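PDB 4ZWN: monoglyceride lipase from Saccharomyces cerevisiae, which hydrolyses monoacylglycerols, preferring monounsaturated ones, to glycerol and free fatty acids, and also takes part in fatty acid ethyl ester breakdown. Local coordinates for residues Lys75-Leu80 / Phe139-Ser144. The protein carries 2 engineered substitutions. Numbering follows the deposited sequence.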
# COMPACT_ATOMS: atom_id res chain seq x y z
N LYS A 75 11.52 2.00 4.23
CA LYS A 75 12.39 2.76 3.33
C LYS A 75 11.77 2.98 1.95
O LYS A 75 12.00 4.01 1.31
CB LYS A 75 13.75 2.06 3.17
CG LYS A 75 14.71 2.75 2.20
CD LYS A 75 16.03 2.01 2.09
CE LYS A 75 16.97 2.37 3.23
NZ LYS A 75 17.35 3.81 3.19
N ILE A 76 10.97 2.01 1.50
CA ILE A 76 10.34 2.11 0.19
C ILE A 76 9.38 3.30 0.14
O ILE A 76 9.23 3.95 -0.90
CB ILE A 76 9.58 0.81 -0.17
CG1 ILE A 76 10.52 -0.40 -0.07
CG2 ILE A 76 8.98 0.89 -1.57
CD1 ILE A 76 11.70 -0.33 -1.01
N GLN A 77 8.76 3.61 1.27
CA GLN A 77 7.81 4.72 1.32
C GLN A 77 8.46 6.03 1.75
O GLN A 77 7.76 7.02 1.99
CB GLN A 77 6.64 4.38 2.24
CG GLN A 77 5.41 3.90 1.49
CD GLN A 77 5.69 2.69 0.62
OE1 GLN A 77 5.81 2.80 -0.60
NE2 GLN A 77 5.79 1.52 1.25
N PHE A 78 9.79 6.05 1.85
CA PHE A 78 10.52 7.27 2.21
C PHE A 78 10.22 8.41 1.24
O PHE A 78 9.93 9.53 1.65
CB PHE A 78 12.03 7.03 2.24
CG PHE A 78 12.52 6.42 3.52
CD1 PHE A 78 11.63 6.01 4.51
CD2 PHE A 78 13.88 6.25 3.74
CE1 PHE A 78 12.09 5.45 5.69
CE2 PHE A 78 14.34 5.69 4.92
CZ PHE A 78 13.44 5.29 5.89
N ARG A 79 10.29 8.10 -0.05
CA ARG A 79 10.07 9.08 -1.11
C ARG A 79 8.71 9.75 -0.97
O ARG A 79 8.57 10.96 -1.11
CB ARG A 79 10.21 8.41 -2.48
CG ARG A 79 10.44 9.33 -3.66
CD ARG A 79 10.57 8.50 -4.93
NE ARG A 79 10.86 9.29 -6.12
CZ ARG A 79 10.98 8.78 -7.35
NH1 ARG A 79 10.84 7.48 -7.54
NH2 ARG A 79 11.25 9.57 -8.38
N LEU A 80 7.69 8.94 -0.65
CA LEU A 80 6.33 9.45 -0.51
C LEU A 80 6.17 10.29 0.76
O LEU A 80 5.62 11.39 0.72
CB LEU A 80 5.33 8.30 -0.51
CG LEU A 80 3.87 8.68 -0.29
CD1 LEU A 80 3.40 9.66 -1.36
CD2 LEU A 80 3.00 7.44 -0.26
N PHE A 139 -6.23 9.75 6.52
CA PHE A 139 -6.43 9.11 5.22
C PHE A 139 -5.69 7.78 5.16
O PHE A 139 -4.73 7.56 5.90
CB PHE A 139 -5.95 10.03 4.09
CG PHE A 139 -6.76 11.30 3.96
CD1 PHE A 139 -6.42 12.43 4.68
CD2 PHE A 139 -7.85 11.35 3.11
CE1 PHE A 139 -7.16 13.59 4.56
CE2 PHE A 139 -8.59 12.51 2.99
CZ PHE A 139 -8.25 13.63 3.71
N MET A 140 -6.15 6.89 4.28
CA MET A 140 -5.55 5.57 4.15
C MET A 140 -5.02 5.34 2.74
O MET A 140 -5.74 5.52 1.75
CB MET A 140 -6.56 4.48 4.53
CG MET A 140 -6.02 3.06 4.43
SD MET A 140 -7.16 1.82 5.07
CE MET A 140 -7.18 2.24 6.81
N TRP A 141 -3.76 4.94 2.65
CA TRP A 141 -3.07 4.72 1.38
C TRP A 141 -2.48 3.32 1.35
O TRP A 141 -2.00 2.82 2.36
CB TRP A 141 -1.98 5.77 1.19
CG TRP A 141 -1.11 5.60 -0.03
CD1 TRP A 141 -1.25 6.24 -1.23
CD2 TRP A 141 0.06 4.77 -0.16
NE1 TRP A 141 -0.25 5.85 -2.09
CE2 TRP A 141 0.56 4.95 -1.46
CE3 TRP A 141 0.72 3.88 0.70
CZ2 TRP A 141 1.69 4.28 -1.93
CZ3 TRP A 141 1.84 3.22 0.24
CH2 TRP A 141 2.32 3.42 -1.06
N GLY A 142 -2.52 2.68 0.18
CA GLY A 142 -1.97 1.35 0.04
C GLY A 142 -1.46 1.08 -1.36
O GLY A 142 -2.06 1.53 -2.34
N HIS A 143 -0.35 0.36 -1.46
CA HIS A 143 0.20 -0.01 -2.76
C HIS A 143 0.13 -1.51 -2.99
O HIS A 143 0.47 -2.30 -2.11
CB HIS A 143 1.65 0.46 -2.90
CG HIS A 143 2.32 -0.06 -4.13
ND1 HIS A 143 1.96 0.34 -5.40
CD2 HIS A 143 3.31 -0.96 -4.28
CE1 HIS A 143 2.71 -0.29 -6.28
NE2 HIS A 143 3.54 -1.09 -5.63
N SER A 144 -0.30 -1.90 -4.19
CA SER A 144 -0.40 -3.31 -4.59
C SER A 144 -1.16 -4.08 -3.51
O SER A 144 -2.34 -3.84 -3.29
CB SER A 144 1.01 -3.88 -4.80
OG SER A 144 0.94 -5.11 -5.50
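The backbone hydrogen bond from F78 N to K75 O, 3.1 Å long, closes the turn that carries Q77 up to W141. Q77 sits at the N-cap position of helix 78-86, and its side chain bends about CB-CG, so that methylene and amide both meet the far end of the indole. Q77 CG lies 3.8 Å from W141 CZ3, and Q77 OE1 comes within 3.6 Å of W141 CH2. The amide plane is inclined 45° to the ring and approaches at a slant, a van der Waals contact and not a stack. Its other end, NE2, has a weak hydrogen bond to E72. One turn farther on, L80 presses a single methyl onto the indole: L80 CD2 stands 3.8 Å from the centroid of the W141 six-membered ring and only 17° off its normal, a CH-pi contact over the face. Over the opposite face, toward its rim, stands H143 N, 4.0 Å above the W141 ring plane. W141 extends with CG anti to its own N (chi1 175°), which carries the indole out from the strand to L80 and Q77. An alanine at W141 is likely to leave L80 CD2 without its aromatic platform and open a gap under the start of helix 78-86. W141 stands three residues before S144, the probable nucleophile, in the strand leading into the nucleophile elbow of this alpha/beta hydrolase, its side chain about 10 Å from that of H302. Strand 138-143 runs between parallel strands 62-67 and 165-169; V64 and L66 of the first and I167 of the second also touch W141, F305 meets it edge-to-face, and helix 310-326 packs alongside, with M320 on W141 and F317 on L80.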